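Local atomic coordinates of DNA mismatch repair protein MUTS (Thermus aquaticus, PDB entry 1EWQ), a protein that takes part in the repair of mismatched DNA, probably by recognising the mismatch itself, and has a weak ATPase activity. Residues 131-135 with 146-150; 153-159 with 238-244; 231-237 with 337-343. All coordinates share one frame; numbering follows the deposited sequence.

Contact 1: residues 131-135 with 146-150; sequences ANYLA and AFLDV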
loop_
_atom_site.group_PDB
_atom_site.type_symbol
_atom_site.label_atom_id
_atom_site.label_comp_id
_atom_site.label_asym_id
_atom_site.label_seq_id
_atom_site.Cartn_x
_atom_site.Cartn_y
_atom_site.Cartn_z
ATOM N N ALA C 131 -5.281 6.668 -21.213
ATOM C CA ALA C 131 -5.635 5.535 -22.048
ATOM C C ALA C 131 -5.462 4.281 -21.202
ATOM O O ALA C 131 -4.562 4.202 -20.370
ATOM C CB ALA C 131 -4.733 5.474 -23.262
ATOM N N ASN C 132 -6.336 3.306 -21.419
ATOM C CA ASN C 132 -6.291 2.054 -20.682
ATOM C C ASN C 132 -6.104 0.952 -21.725
ATOM O O ASN C 132 -7.047 0.573 -22.426
ATOM C CB ASN C 132 -7.602 1.880 -19.921
ATOM C CG ASN C 132 -7.549 0.761 -18.929
ATOM O OD1 ASN C 132 -8.248 -0.247 -19.072
ATOM N ND2 ASN C 132 -6.717 0.920 -17.907
ATOM N N TYR C 133 -4.882 0.439 -21.822
ATOM C CA TYR C 133 -4.576 -0.564 -22.828
ATOM C C TYR C 133 -4.517 -2.023 -22.424
ATOM O O TYR C 133 -3.983 -2.380 -21.372
ATOM C CB TYR C 133 -3.227 -0.267 -23.506
ATOM C CG TYR C 133 -3.123 1.033 -24.274
ATOM C CD1 TYR C 133 -2.254 2.048 -23.852
ATOM C CD2 TYR C 133 -3.853 1.236 -25.444
ATOM C CE1 TYR C 133 -2.117 3.227 -24.582
ATOM C CE2 TYR C 133 -3.720 2.415 -26.181
ATOM C CZ TYR C 133 -2.851 3.402 -25.743
ATOM O OH TYR C 133 -2.721 4.564 -26.471
ATOM N N LEU C 134 -5.069 -2.855 -23.302
ATOM C CA LEU C 134 -4.981 -4.305 -23.182
ATOM C C LEU C 134 -3.887 -4.497 -24.228
ATOM O O LEU C 134 -3.987 -3.958 -25.322
ATOM C CB LEU C 134 -6.255 -5.008 -23.667
ATOM C CG LEU C 134 -6.128 -6.537 -23.838
ATOM C CD1 LEU C 134 -5.816 -7.193 -22.510
ATOM C CD2 LEU C 134 -7.415 -7.110 -24.408
ATOM N N ALA C 135 -2.837 -5.226 -23.892
ATOM C CA ALA C 135 -1.756 -5.455 -24.834
ATOM C C ALA C 135 -1.605 -6.947 -25.121
ATOM O O ALA C 135 -1.942 -7.787 -24.283
ATOM C CB ALA C 135 -0.448 -4.892 -24.273
ATOM N N ALA C 146 0.526 -5.617 -30.064
ATOM C CA ALA C 146 -0.690 -4.886 -30.415
ATOM C C ALA C 146 -1.416 -4.399 -29.175
ATOM O O ALA C 146 -1.391 -5.040 -28.129
ATOM C CB ALA C 146 -1.617 -5.753 -31.258
ATOM N N PHE C 147 -2.060 -3.246 -29.301
ATOM C CA PHE C 147 -2.792 -2.654 -28.201
ATOM C C PHE C 147 -4.235 -2.396 -28.591
ATOM O O PHE C 147 -4.555 -2.173 -29.759
ATOM C CB PHE C 147 -2.174 -1.312 -27.792
ATOM C CG PHE C 147 -0.749 -1.404 -27.348
ATOM C CD1 PHE C 147 0.278 -1.111 -28.222
ATOM C CD2 PHE C 147 -0.435 -1.784 -26.044
ATOM C CE1 PHE C 147 1.613 -1.194 -27.811
ATOM C CE2 PHE C 147 0.887 -1.869 -25.628
ATOM C CZ PHE C 147 1.912 -1.573 -26.514
ATOM N N LEU C 148 -5.099 -2.425 -27.591
ATOM C CA LEU C 148 -6.508 -2.137 -27.783
ATOM C C LEU C 148 -6.987 -1.403 -26.544
ATOM O O LEU C 148 -6.697 -1.821 -25.422
ATOM C CB LEU C 148 -7.344 -3.415 -27.947
ATOM C CG LEU C 148 -8.864 -3.175 -27.960
ATOM C CD1 LEU C 148 -9.258 -2.303 -29.173
ATOM C CD2 LEU C 148 -9.605 -4.518 -28.019
ATOM N N ASP C 149 -7.684 -0.287 -26.756
ATOM C CA ASP C 149 -8.265 0.471 -25.659
ATOM C C ASP C 149 -9.737 0.314 -25.969
ATOM O O ASP C 149 -10.286 0.985 -26.849
ATOM C CB ASP C 149 -7.875 1.952 -25.697
ATOM C CG ASP C 149 -8.396 2.716 -24.488
ATOM O OD1 ASP C 149 -9.480 2.347 -23.978
ATOM O OD2 ASP C 149 -7.730 3.691 -24.056
ATOM N N VAL C 150 -10.367 -0.603 -25.252
ATOM C CA VAL C 150 -11.765 -0.908 -25.465
ATOM C C VAL C 150 -12.698 0.275 -25.206
ATOM O O VAL C 150 -13.774 0.341 -25.800
ATOM C CB VAL C 150 -12.184 -2.114 -24.584
ATOM C CG1 VAL C 150 -13.571 -2.576 -24.947
ATOM C CG2 VAL C 150 -11.180 -3.256 -24.762
HETATM O O HOH W 1 -9.089 -1.289 -22.803
#
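Leu-134 and Leu-148 pair across the two arms of a beta hairpin, strands 134-139 and 143-149, which lies within the mixed sheet of MutS domain II, a domain of RNase H-like fold. The backbone bonds come first. The two leucines form an antiparallel hydrogen-bonded pair: Leu-134 N donates to Leu-148 O at 2.9 Å in a nearly straight bond, and Leu-148 N donates back to Leu-134 O at 3.0 Å. One step on, Ala-135 faces Phe-147 as a non-hydrogen-bonded pair, where the alpha carbons close to 4.5 Å and Ala-135 CA lends a CA-H...O contact to Ala-146 O.

Apolar packing divides between the faces of the sheet. Both leucine side chains lie on the face that helix 215-232 covers. On the other face, Phe-147 turns an edge toward the face of the Tyr-133 ring, in an edge-to-face pair with planes at 55° and centroids 5.5 Å apart. Phe-147 CG stands beside its own backbone N (chi1 -60°), which brings CD2 and CE2 up against the methyl of Ala-135, CE2 lying 3.6 Å from Ala-135 CB. His-173 stacks on Phe-147 and meets Tyr-133 edge to face, while the Tyr-133 hydroxyl is bonded to Glu-154.

Polar groups tie the open end of the hairpin. Water 1 joins Asn-132 O to Val-150 N, resting 2.8 Å from the latter. The buried carboxylate of Asp-149 has two partners: OD1 is hydrogen-bonded to the Ser-151 hydroxyl, and OD2 receives Asn-132 N at 3.0 Å, with the amide nitrogen standing well above the carboxylate plane, 58° out of it.

Contact 2: residues 153-159 with 238-244; sequences GEFKGTV and LQPFRFY
The Phe-155 ring is covered on both faces: Leu-238 CD2 sits over one, offset toward the rim, and Phe-241 CD1 stands over the centre of the other, 3.6 Å from Phe-155 CD2. Phe-241 thus presents its edge to the face of Phe-155, an edge-to-face pair with planes at 79° and centroids 4.8 Å apart. The Phe-155 ring edge meets Gln-239 O. Farther along, Thr-158 CB lies over the centre of the Tyr-244 ring in a CH-pi contact, 9° off the ring normal, and the Phe-243 ring turns an edge to Thr-158 CA and Val-159 N.

The backbones pair in parallel, adding the short strand 242-243 to one margin of the domain II sheet, beside strand 154-160. Phe-155 O accepts from Arg-242 N, Arg-242 O accepts from Gly-157 N at 2.8 Å, and Gly-157 O accepts from Tyr-244 N at 3.1 Å. Gly-157 leaves room for aromatic packing, since Phe-241 CZ approaches its N to 3.4 Å and a beta carbon would be pressed against that ring. Gly-153, which with Glu-154 forms a G1 beta bulge opposite Asp-149, starts the pairing early by taking a bond from Gln-239 N. At the far end, with Thr-158 OG1 anti to its own N (chi1 -175°), the hydroxyl donates to Tyr-244 O at 2.9 Å; the Tyr-244 hydroxyl is bonded to Glu-169.

Charges gather on the side opposite the phenylalanines. Lys-156 and Arg-242 run side by side, pointing the same way. Glu-154 OE1 is hydrogen-bonded to the Tyr-133 hydroxyl, which leaves OE2 turned to the cations. The single carboxylate probably draws both to its side, Lys-156 by a long salt bridge and Arg-242 NH2 through water 2.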
loop_
_atom_site.group_PDB
_atom_site.type_symbol
_atom_site.label_atom_id
_atom_site.label_comp_id
_atom_site.label_asym_id
_atom_site.label_seq_id
_atom_site.Cartn_x
_atom_site.Cartn_y
_atom_site.Cartn_z
ATOM N N GLY C 153 -11.718 2.500 -28.548
ATOM C CA GLY C 153 -11.661 1.830 -29.829
ATOM C C GLY C 153 -10.276 1.944 -30.444
ATOM O O GLY C 153 -10.049 1.433 -31.541
ATOM N N GLU C 154 -9.350 2.619 -29.757
ATOM C CA GLU C 154 -7.997 2.749 -30.290
ATOM C C GLU C 154 -7.493 1.323 -30.481
ATOM O O GLU C 154 -7.538 0.497 -29.565
ATOM C CB GLU C 154 -7.069 3.518 -29.344
ATOM C CG GLU C 154 -5.715 3.791 -29.986
ATOM C CD GLU C 154 -4.814 4.716 -29.177
ATOM O OE1 GLU C 154 -5.012 4.847 -27.944
ATOM O OE2 GLU C 154 -3.884 5.297 -29.784
ATOM N N PHE C 155 -7.004 1.055 -31.683
ATOM C CA PHE C 155 -6.569 -0.276 -32.068
ATOM C C PHE C 155 -5.298 -0.138 -32.921
ATOM O O PHE C 155 -5.356 0.312 -34.068
ATOM C CB PHE C 155 -7.743 -0.884 -32.848
ATOM C CG PHE C 155 -7.621 -2.345 -33.138
ATOM C CD1 PHE C 155 -6.988 -3.206 -32.250
ATOM C CD2 PHE C 155 -8.227 -2.875 -34.273
ATOM C CE1 PHE C 155 -6.967 -4.581 -32.493
ATOM C CE2 PHE C 155 -8.210 -4.239 -34.522
ATOM C CZ PHE C 155 -7.583 -5.095 -33.634
ATOM N N LYS C 156 -4.154 -0.528 -32.358
ATOM C CA LYS C 156 -2.890 -0.393 -33.062
ATOM C C LYS C 156 -1.846 -1.449 -32.693
ATOM O O LYS C 156 -1.956 -2.145 -31.673
ATOM C CB LYS C 156 -2.299 0.998 -32.803
ATOM C CG LYS C 156 -2.113 1.321 -31.326
ATOM C CD LYS C 156 -1.298 2.581 -31.118
ATOM C CE LYS C 156 -1.093 2.869 -29.643
ATOM N NZ LYS C 156 -0.246 4.095 -29.455
ATOM N N GLY C 157 -0.819 -1.553 -33.527
ATOM C CA GLY C 157 0.222 -2.523 -33.267
ATOM C C GLY C 157 1.378 -2.366 -34.215
ATOM O O GLY C 157 1.311 -1.602 -35.173
ATOM N N THR C 158 2.441 -3.113 -33.948
ATOM C CA THR C 158 3.632 -3.060 -34.769
ATOM C C THR C 158 4.455 -4.333 -34.591
ATOM O O THR C 158 4.128 -5.197 -33.779
ATOM C CB THR C 158 4.501 -1.836 -34.382
ATOM O OG1 THR C 158 5.610 -1.730 -35.281
ATOM C CG2 THR C 158 5.031 -1.986 -32.969
ATOM N N VAL C 159 5.517 -4.455 -35.371
ATOM C CA VAL C 159 6.391 -5.602 -35.252
ATOM C C VAL C 159 7.758 -5.036 -34.916
ATOM O O VAL C 159 8.135 -3.979 -35.420
ATOM C CB VAL C 159 6.464 -6.417 -36.565
ATOM C CG1 VAL C 159 7.510 -7.514 -36.434
ATOM C CG2 VAL C 159 5.114 -7.043 -36.865
ATOM N N LEU C 238 -14.465 -0.418 -32.791
ATOM C CA LEU C 238 -13.054 -0.258 -33.089
ATOM C C LEU C 238 -12.747 0.785 -34.138
ATOM O O LEU C 238 -13.476 0.946 -35.112
ATOM C CB LEU C 238 -12.469 -1.592 -33.559
ATOM C CG LEU C 238 -12.620 -2.846 -32.687
ATOM C CD1 LEU C 238 -12.646 -4.084 -33.591
ATOM C CD2 LEU C 238 -11.489 -2.936 -31.682
ATOM N N GLN C 239 -11.645 1.488 -33.920
ATOM C CA GLN C 239 -11.156 2.479 -34.863
ATOM C C GLN C 239 -10.314 1.677 -35.859
ATOM O O GLN C 239 -9.892 0.562 -35.563
ATOM C CB GLN C 239 -10.273 3.503 -34.144
ATOM C CG GLN C 239 -11.039 4.591 -33.411
ATOM C CD GLN C 239 -11.931 5.392 -34.358
ATOM O OE1 GLN C 239 -13.116 5.081 -34.538
ATOM N NE2 GLN C 239 -11.354 6.418 -34.986
ATOM N N PRO C 240 -10.076 2.222 -37.056
ATOM C CA PRO C 240 -9.269 1.476 -38.026
ATOM C C PRO C 240 -7.941 1.057 -37.397
ATOM O O PRO C 240 -7.277 1.857 -36.750
ATOM C CB PRO C 240 -9.092 2.478 -39.164
ATOM C CG PRO C 240 -10.391 3.277 -39.101
ATOM C CD PRO C 240 -10.573 3.491 -37.625
ATOM N N PHE C 241 -7.559 -0.201 -37.574
ATOM C CA PHE C 241 -6.309 -0.677 -37.004
ATOM C C PHE C 241 -5.109 0.051 -37.591
ATOM O O PHE C 241 -5.031 0.264 -38.796
ATOM C CB PHE C 241 -6.113 -2.174 -37.245
ATOM C CG PHE C 241 -4.839 -2.712 -36.650
ATOM C CD1 PHE C 241 -4.781 -3.086 -35.309
ATOM C CD2 PHE C 241 -3.691 -2.829 -37.421
ATOM C CE1 PHE C 241 -3.596 -3.571 -34.749
ATOM C CE2 PHE C 241 -2.499 -3.312 -36.870
ATOM C CZ PHE C 241 -2.452 -3.684 -35.533
ATOM N N ARG C 242 -4.167 0.414 -36.729
ATOM C CA ARG C 242 -2.963 1.089 -37.173
ATOM C C ARG C 242 -1.708 0.252 -36.999
ATOM O O ARG C 242 -1.302 -0.071 -35.883
ATOM C CB ARG C 242 -2.775 2.405 -36.432
ATOM C CG ARG C 242 -3.709 3.504 -36.880
ATOM C CD ARG C 242 -2.995 4.838 -36.773
ATOM N NE ARG C 242 -2.587 5.105 -35.405
ATOM C CZ ARG C 242 -1.362 5.477 -35.040
ATOM N NH1 ARG C 242 -0.409 5.628 -35.950
ATOM N NH2 ARG C 242 -1.097 5.704 -33.759
ATOM N N PHE C 243 -1.103 -0.099 -38.123
ATOM C CA PHE C 243 0.142 -0.846 -38.135
ATOM C C PHE C 243 1.164 0.286 -38.251
ATOM O O PHE C 243 1.425 0.782 -39.351
ATOM C CB PHE C 243 0.185 -1.747 -39.370
ATOM C CG PHE C 243 1.432 -2.573 -39.489
ATOM C CD1 PHE C 243 1.692 -3.285 -40.661
ATOM C CD2 PHE C 243 2.352 -2.639 -38.447
ATOM C CE1 PHE C 243 2.845 -4.041 -40.790
ATOM C CE2 PHE C 243 3.507 -3.392 -38.566
ATOM C CZ PHE C 243 3.757 -4.096 -39.739
ATOM N N TYR C 244 1.717 0.718 -37.119
ATOM C CA TYR C 244 2.666 1.827 -37.123
ATOM C C TYR C 244 4.138 1.426 -37.100
ATOM O O TYR C 244 4.478 0.240 -37.059
ATOM C CB TYR C 244 2.357 2.778 -35.953
ATOM C CG TYR C 244 2.620 2.205 -34.576
ATOM C CD1 TYR C 244 3.824 2.455 -33.921
ATOM C CD2 TYR C 244 1.670 1.401 -33.930
ATOM C CE1 TYR C 244 4.083 1.927 -32.659
ATOM C CE2 TYR C 244 1.920 0.861 -32.664
ATOM C CZ TYR C 244 3.130 1.136 -32.042
ATOM O OH TYR C 244 3.398 0.636 -30.799
HETATM O O HOH W 2 -3.264 5.213 -32.433
HETATM O O HOH W 3 -6.430 2.973 -33.579
#

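Contact 3: residues 231-237 with 337-343; sequences TQGGALS and TRLELGR
Arg-343 NH2 is shared by two partners: it donates to Gln-232 O at 3.3 Å and to water 4, which in turn bonds to Thr-231 O at 2.9 Å. Gln-232 O lies close to the guanidinium plane, yet the donor approaches it well off the C=O direction, at an angle of 111°, consistent with a modest bond. An extended arginine chain, chi3 180°, carries the group across to the end of helix 215-232. A methionine in place of Arg-343 would probably leave Gln-232 O without this donor and water 4 without its link to the 337-343 segment.

Both partners in this exchange are helix ends. Helix 215-232 closes at Gly-233 and helix 332-340 at Gly-342, each by a Schellman motif with the glycine at positive phi, and the contact joins the segment leading out of the first helix to the C-terminal turn of the second, in MutS domain III.

Between them Leu-341 fills the middle. Its CD2 methyl comes within 3.1 Å of Ala-235 O and 3.7 Å of Gln-232 CD, while CD1 rests alongside Gln-232 CG. Farther out, Ser-237 CB touches the Thr-337 methyl, CG2, at 4.1 Å. The neighbouring Glu-340 carboxylate forms a salt bridge with Arg-518, and the Thr-337 hydroxyl has two carbonyls, Ser-151 O and Glu-333 O, to share its one proton.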
loop_
_atom_site.group_PDB
_atom_site.type_symbol
_atom_site.label_atom_id
_atom_site.label_comp_id
_atom_site.label_asym_id
_atom_site.label_seq_id
_atom_site.Cartn_x
_atom_site.Cartn_y
_atom_site.Cartn_z
ATOM N N THR C 231 -15.003 -10.255 -23.000
ATOM C CA THR C 231 -15.266 -9.386 -21.856
ATOM C C THR C 231 -16.403 -8.416 -22.134
ATOM O O THR C 231 -17.307 -8.254 -21.313
ATOM C CB THR C 231 -14.007 -8.565 -21.437
ATOM O OG1 THR C 231 -13.668 -7.626 -22.466
ATOM C CG2 THR C 231 -12.823 -9.485 -21.190
ATOM N N GLN C 232 -16.366 -7.780 -23.299
ATOM C CA GLN C 232 -17.395 -6.812 -23.665
ATOM C C GLN C 232 -18.760 -7.478 -23.799
ATOM O O GLN C 232 -19.793 -6.816 -23.727
ATOM C CB GLN C 232 -17.016 -6.118 -24.977
ATOM C CG GLN C 232 -17.626 -4.732 -25.174
ATOM C CD GLN C 232 -19.110 -4.772 -25.488
ATOM O OE1 GLN C 232 -19.540 -5.455 -26.421
ATOM N NE2 GLN C 232 -19.901 -4.032 -24.716
ATOM N N GLY C 233 -18.760 -8.795 -23.976
ATOM C CA GLY C 233 -20.014 -9.509 -24.125
ATOM C C GLY C 233 -20.674 -9.252 -25.468
ATOM O O GLY C 233 -21.891 -9.384 -25.595
ATOM N N GLY C 234 -19.878 -8.888 -26.471
ATOM C CA GLY C 234 -20.424 -8.629 -27.795
ATOM C C GLY C 234 -19.452 -7.980 -28.770
ATOM O O GLY C 234 -18.253 -7.895 -28.504
ATOM N N ALA C 235 -19.980 -7.526 -29.906
ATOM C CA ALA C 235 -19.187 -6.872 -30.947
ATOM C C ALA C 235 -18.589 -5.570 -30.425
ATOM O O ALA C 235 -19.289 -4.737 -29.849
ATOM C CB ALA C 235 -20.064 -6.590 -32.165
ATOM N N LEU C 236 -17.289 -5.403 -30.646
ATOM C CA LEU C 236 -16.552 -4.232 -30.186
ATOM C C LEU C 236 -16.623 -3.023 -31.108
ATOM O O LEU C 236 -16.865 -3.140 -32.306
ATOM C CB LEU C 236 -15.077 -4.591 -30.002
ATOM C CG LEU C 236 -14.696 -5.739 -29.068
ATOM C CD1 LEU C 236 -13.242 -6.081 -29.295
ATOM C CD2 LEU C 236 -14.949 -5.363 -27.622
ATOM N N SER C 237 -16.408 -1.852 -30.532
ATOM C CA SER C 237 -16.382 -0.631 -31.317
ATOM C C SER C 237 -14.886 -0.396 -31.538
ATOM O O SER C 237 -14.120 -0.219 -30.586
ATOM C CB SER C 237 -16.995 0.529 -30.541
ATOM O OG SER C 237 -16.877 1.720 -31.292
ATOM N N THR C 337 -18.265 5.650 -27.721
ATOM C CA THR C 337 -18.037 4.209 -27.620
ATOM C C THR C 337 -19.139 3.517 -26.821
ATOM O O THR C 337 -19.625 2.451 -27.214
ATOM C CB THR C 337 -16.670 3.894 -26.949
ATOM O OG1 THR C 337 -15.611 4.519 -27.689
ATOM C CG2 THR C 337 -16.426 2.388 -26.906
ATOM N N ARG C 338 -19.527 4.108 -25.693
ATOM C CA ARG C 338 -20.584 3.518 -24.883
ATOM C C ARG C 338 -21.887 3.548 -25.680
ATOM O O ARG C 338 -22.680 2.607 -25.625
ATOM C CB ARG C 338 -20.739 4.270 -23.554
ATOM C CG ARG C 338 -19.576 4.039 -22.591
ATOM C CD ARG C 338 -19.738 4.772 -21.270
ATOM N NE ARG C 338 -20.805 4.235 -20.432
ATOM C CZ ARG C 338 -20.801 3.029 -19.855
ATOM N NH1 ARG C 338 -19.779 2.193 -20.017
ATOM N NH2 ARG C 338 -21.829 2.660 -19.093
ATOM N N LEU C 339 -22.103 4.629 -26.425
ATOM C CA LEU C 339 -23.292 4.748 -27.253
ATOM C C LEU C 339 -23.304 3.630 -28.291
ATOM O O LEU C 339 -24.294 2.911 -28.426
ATOM C CB LEU C 339 -23.330 6.109 -27.964
ATOM C CG LEU C 339 -23.892 7.307 -27.182
ATOM C CD1 LEU C 339 -23.592 8.606 -27.907
ATOM C CD2 LEU C 339 -25.400 7.121 -26.995
ATOM N N GLU C 340 -22.194 3.488 -29.018
ATOM C CA GLU C 340 -22.085 2.473 -30.065
ATOM C C GLU C 340 -22.243 1.056 -29.525
ATOM O O GLU C 340 -22.759 0.185 -30.221
ATOM C CB GLU C 340 -20.731 2.581 -30.796
ATOM C CG GLU C 340 -20.488 3.913 -31.496
ATOM C CD GLU C 340 -19.032 4.117 -31.896
ATOM O OE1 GLU C 340 -18.145 3.504 -31.268
ATOM O OE2 GLU C 340 -18.771 4.910 -32.826
ATOM N N LEU C 341 -21.795 0.830 -28.292
ATOM C CA LEU C 341 -21.875 -0.487 -27.670
ATOM C C LEU C 341 -23.191 -0.754 -26.938
ATOM O O LEU C 341 -23.346 -1.796 -26.314
ATOM C CB LEU C 341 -20.707 -0.680 -26.690
ATOM C CG LEU C 341 -19.325 -0.859 -27.325
ATOM C CD1 LEU C 341 -18.233 -0.873 -26.262
ATOM C CD2 LEU C 341 -19.320 -2.148 -28.124
ATOM N N GLY C 342 -24.125 0.190 -27.004
ATOM C CA GLY C 342 -25.404 0.010 -26.336
ATOM C C GLY C 342 -25.360 0.027 -24.816
ATOM O O GLY C 342 -26.207 -0.593 -24.163
ATOM N N ARG C 343 -24.381 0.737 -24.250
ATOM C CA ARG C 343 -24.233 0.852 -22.806
ATOM C C ARG C 343 -24.513 2.249 -22.255
ATOM O O ARG C 343 -24.559 2.427 -21.039
ATOM C CB ARG C 343 -22.823 0.481 -22.381
ATOM C CG ARG C 343 -22.411 -0.923 -22.660
ATOM C CD ARG C 343 -21.087 -1.164 -21.986
ATOM N NE ARG C 343 -20.591 -2.517 -22.195
ATOM C CZ ARG C 343 -19.967 -3.210 -21.252
ATOM N NH1 ARG C 343 -19.784 -2.659 -20.059
ATOM N NH2 ARG C 343 -19.523 -4.438 -21.500
HETATM O O HOH W 4 -16.942 -5.724 -19.908
#

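How the contacts relate
Contacts 1 and 2 belong to one sheet, with centres 10 Å apart, and strands 143-149 and 154-160, one from each contact, are neighbours in it: Phe-147 N lies 2.6 Å from Lys-156 O, probably hydrogen-bonded, and Leu-148 CD1 packs 3.4 Å from Leu-238 CD2. Contact 3, centred about 15 Å from contact 1, meets it through Val-150 O, 3.5 Å from Thr-337 CG2, and thus brings domain II against domain III. Contacts 2 and 3 are joined by the chain itself, since 231-237 runs straight into 238-244. All three lie away from the predicted ATP site; the nearest atoms of contacts 1, 2 and 3 are about 27, 33 and 20 Å from the bound DNA.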